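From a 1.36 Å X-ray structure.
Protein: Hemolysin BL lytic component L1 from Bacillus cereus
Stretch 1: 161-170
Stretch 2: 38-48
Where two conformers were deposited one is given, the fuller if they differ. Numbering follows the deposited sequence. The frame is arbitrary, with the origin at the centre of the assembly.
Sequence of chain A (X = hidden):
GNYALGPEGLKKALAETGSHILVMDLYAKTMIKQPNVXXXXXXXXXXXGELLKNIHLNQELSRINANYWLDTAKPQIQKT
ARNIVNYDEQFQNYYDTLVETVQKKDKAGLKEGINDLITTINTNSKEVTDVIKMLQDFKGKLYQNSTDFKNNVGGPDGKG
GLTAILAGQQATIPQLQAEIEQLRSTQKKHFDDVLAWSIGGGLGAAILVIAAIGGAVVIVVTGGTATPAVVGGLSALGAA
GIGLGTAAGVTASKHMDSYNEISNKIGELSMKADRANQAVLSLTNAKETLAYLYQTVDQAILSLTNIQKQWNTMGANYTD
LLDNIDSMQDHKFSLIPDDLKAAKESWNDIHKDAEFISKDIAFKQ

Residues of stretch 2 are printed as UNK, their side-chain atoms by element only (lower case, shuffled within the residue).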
# COMPACT_ATOMS: atom_id res chain seq x y z
N GLY A 161 12.33 -15.14 -25.44
CA GLY A 161 12.77 -13.79 -25.10
C GLY A 161 14.28 -13.68 -25.03
O GLY A 161 15.03 -14.58 -25.48
N LEU A 162 14.73 -12.60 -24.43
CA LEU A 162 16.17 -12.30 -24.39
C LEU A 162 16.85 -13.29 -23.47
O LEU A 162 18.01 -13.66 -23.74
CB LEU A 162 16.35 -10.86 -23.93
CG LEU A 162 17.78 -10.41 -23.86
CD1 LEU A 162 18.42 -10.48 -25.23
CD2 LEU A 162 17.81 -9.02 -23.28
N THR A 163 16.20 -13.78 -22.42
CA THR A 163 16.86 -14.74 -21.53
C THR A 163 17.23 -15.98 -22.32
O THR A 163 18.30 -16.56 -22.07
CB THR A 163 16.03 -15.08 -20.30
OG1 THR A 163 15.70 -13.87 -19.63
CG2 THR A 163 16.79 -16.00 -19.38
N ALA A 164 16.39 -16.46 -23.23
CA ALA A 164 16.73 -17.69 -23.97
C ALA A 164 17.94 -17.44 -24.88
O ALA A 164 18.74 -18.36 -25.09
CB ALA A 164 15.54 -18.12 -24.79
N ILE A 165 18.10 -16.24 -25.39
CA ILE A 165 19.30 -15.93 -26.21
C ILE A 165 20.52 -16.00 -25.29
O ILE A 165 21.52 -16.65 -25.62
CB ILE A 165 19.18 -14.58 -26.91
CG1 ILE A 165 18.06 -14.64 -27.93
CG2 ILE A 165 20.49 -14.14 -27.53
CD1 ILE A 165 17.71 -13.32 -28.50
N LEU A 166 20.46 -15.38 -24.13
CA LEU A 166 21.59 -15.42 -23.22
C LEU A 166 21.85 -16.86 -22.74
O LEU A 166 23.03 -17.26 -22.64
CB LEU A 166 21.34 -14.46 -22.07
CG LEU A 166 21.21 -13.00 -22.44
CD1 LEU A 166 20.85 -12.17 -21.22
CD2 LEU A 166 22.49 -12.47 -23.08
N ALA A 167 20.82 -17.65 -22.45
CA ALA A 167 20.97 -19.05 -22.02
C ALA A 167 21.55 -19.89 -23.15
O ALA A 167 22.21 -20.89 -22.89
CB ALA A 167 19.62 -19.58 -21.58
N GLY A 168 21.33 -19.48 -24.40
CA GLY A 168 21.96 -20.16 -25.53
C GLY A 168 23.47 -19.96 -25.50
O GLY A 168 24.22 -20.84 -25.92
N GLN A 169 23.92 -18.85 -24.96
CA GLN A 169 25.36 -18.53 -24.83
C GLN A 169 25.99 -19.11 -23.56
O GLN A 169 27.21 -19.33 -23.58
CB GLN A 169 25.58 -17.02 -24.81
CG GLN A 169 25.08 -16.33 -26.06
CD GLN A 169 25.35 -14.86 -26.08
OE1 GLN A 169 25.95 -14.28 -25.17
NE2 GLN A 169 24.93 -14.23 -27.17
N GLN A 170 25.26 -19.24 -22.45
CA GLN A 170 25.81 -19.67 -21.12
C GLN A 170 24.81 -20.59 -20.44
O GLN A 170 23.68 -20.13 -20.11
CB GLN A 170 26.11 -18.46 -20.23
CG GLN A 170 27.25 -17.60 -20.77
CD GLN A 170 27.83 -16.65 -19.75
OE1 GLN A 170 28.08 -15.49 -20.05
NE2 GLN A 170 28.09 -17.15 -18.56
N UNK A 38 22.26 -3.17 -19.22
CA UNK A 38 23.50 -3.07 -20.02
C UNK A 38 23.82 -4.42 -20.65
O UNK A 38 24.31 -5.32 -19.98
n UNK A 38 26.95 -1.93 -19.25
o UNK A 38 26.02 -2.64 -21.14
c UNK A 38 25.94 -2.38 -19.94
c UNK A 38 24.65 -2.55 -19.15
N UNK A 39 23.57 -4.52 -21.95
CA UNK A 39 24.07 -5.66 -22.77
C UNK A 39 24.90 -5.15 -23.93
O UNK A 39 24.94 -5.79 -25.00
c UNK A 39 22.88 -6.49 -23.23
c UNK A 39 20.99 -7.93 -22.50
c UNK A 39 23.33 -8.54 -21.81
c UNK A 39 22.35 -7.40 -22.13
N UNK A 40 25.56 -4.02 -23.75
CA UNK A 40 26.41 -3.45 -24.82
C UNK A 40 27.62 -4.36 -25.04
O UNK A 40 28.16 -4.90 -24.07
c UNK A 40 26.81 -2.05 -24.49
o UNK A 40 27.69 -2.06 -23.39
N UNK A 41 28.02 -4.52 -26.30
CA UNK A 41 29.20 -5.31 -26.73
C UNK A 41 29.00 -6.79 -26.43
O UNK A 41 29.98 -7.51 -26.27
c UNK A 41 31.73 -5.35 -26.81
o UNK A 41 31.80 -5.25 -28.03
c UNK A 41 30.50 -4.82 -26.09
n UNK A 41 32.69 -5.91 -26.09
N UNK A 42 27.76 -7.24 -26.44
CA UNK A 42 27.42 -8.68 -26.44
C UNK A 42 26.64 -8.90 -27.72
O UNK A 42 25.69 -8.12 -27.97
c UNK A 42 26.09 -10.47 -25.25
c UNK A 42 27.01 -9.03 -22.67
c UNK A 42 27.64 -8.88 -24.00
c UNK A 42 26.68 -9.06 -25.17
N UNK A 43 27.11 -9.84 -28.54
CA UNK A 43 26.43 -10.13 -29.82
C UNK A 43 25.16 -10.93 -29.52
O UNK A 43 25.27 -12.08 -29.13
o UNK A 43 27.23 -11.74 -33.03
c UNK A 43 27.30 -10.85 -30.84
c UNK A 43 26.62 -11.06 -32.19
o UNK A 43 25.50 -10.48 -32.42
N UNK A 44 24.02 -10.31 -29.72
CA UNK A 44 22.71 -10.94 -29.44
C UNK A 44 22.02 -11.30 -30.75
O UNK A 44 20.89 -11.87 -30.68
c UNK A 44 21.49 -8.34 -26.83
c UNK A 44 22.41 -9.41 -27.38
c UNK A 44 22.61 -10.54 -26.38
c UNK A 44 21.83 -9.96 -28.67
N UNK A 45 22.66 -10.99 -31.88
CA UNK A 45 22.00 -11.08 -33.18
C UNK A 45 20.91 -10.04 -33.33
O UNK A 45 20.64 -9.27 -32.38
N UNK A 46 20.28 -9.98 -34.48
CA UNK A 46 19.26 -8.94 -34.74
C UNK A 46 18.07 -9.20 -33.82
O UNK A 46 17.45 -8.23 -33.38
o UNK A 46 19.91 -8.32 -36.94
c UNK A 46 18.88 -8.93 -36.18
N UNK A 47 17.75 -10.47 -33.59
CA UNK A 47 16.55 -10.85 -32.77
C UNK A 47 16.76 -10.28 -31.36
O UNK A 47 15.92 -9.52 -30.84
c UNK A 47 16.34 -12.35 -32.69
c UNK A 47 15.20 -12.74 -31.76
o UNK A 47 13.61 -11.93 -33.34
c UNK A 47 13.82 -12.25 -32.14
o UNK A 47 12.93 -12.23 -31.24
N UNK A 48 17.95 -10.53 -30.81
CA UNK A 48 18.30 -10.06 -29.48
C UNK A 48 18.40 -8.55 -29.42
O UNK A 48 18.00 -7.95 -28.42

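Position 38 carries two side-chain carbons, the second bearing one oxygen and one nitrogen; the amide makes it Asn 38, out of reach of stretch 1. Position 39 has four carbons forked at the second, the pattern of leucine, and its CA-to-CB bond points toward the helix. One branch end lies 3.5 Å from Leu 162 CD2, the other 4.2 Å from Leu 166 CD2. In Leu 39 these ends are CD1 and CD2 respectively.

At position 40 one carbon is followed by one oxygen, hence Ser 40, whose N and OG both donate to Asn 38 OD1, at 3.0 and 2.9 Å. Position 41 repeats the two-carbon amide and is Asn 41; its phi/psi of 66/30 suits the third place of a type II turn that begins at Leu 39. That turn closes at position 42, where four carbons fork at the first and one arm is two carbons long: Ile 42. Its CG2 lies 3.8 Å from Gln 169 OE1.

Position 43 shows two carbons, the second with two oxygens, so a carboxylate, Asp 43. Its side chain comes no nearer to stretch 1 than 5.5 Å, from Asp 43 CB to Gln 169 NE2, while its backbone O takes a weak hydrogen bond from that same NE2 (2.9 Å, 129°). Position 44 has four carbons forked at the second. Its CA-to-CB bond runs sideways, yet the chain end comes nearer, and one tip reaches 3.8 Å from Leu 166 CD2. This is Leu 44, the tip CD2; CD1 lies 4.1 Å from Leu 162 CD1.

Position 45 has no side-chain atoms and phi is 69°, which favours glycine: Gly 45. Its N donates to Asp 43 OD1 (2.9 Å, 157°), a capping bond ahead of the helix. Position 46, one carbon then one oxygen, is Ser 46, out of reach. Position 47 has three carbons, the third with two oxygens: Glu 47, whose CG is 4.2 Å from Ile 165 CD1. Position 48 lacks side-chain atoms and is Gly 48. An ideal CB there would fall 2.4 Å from Leu 44 CB, a clash, and a tight 3.3 Å from Ile 165 CD1.

The contact is chiefly apolar and buries 363 Å² in all. Leu 162 and Leu 166, one helical turn apart, both meet Leu 39 and Leu 44. Ile 165 adds its CD1, 3.5 Å from Gly 48 CA, an approach that the bare backbone leaves open. Toward the helix end, Gln 169 supplies the single hydrogen bond across the stretches, to a backbone oxygen.

Stretch 2 (38-48) NLSNIDLGSEG
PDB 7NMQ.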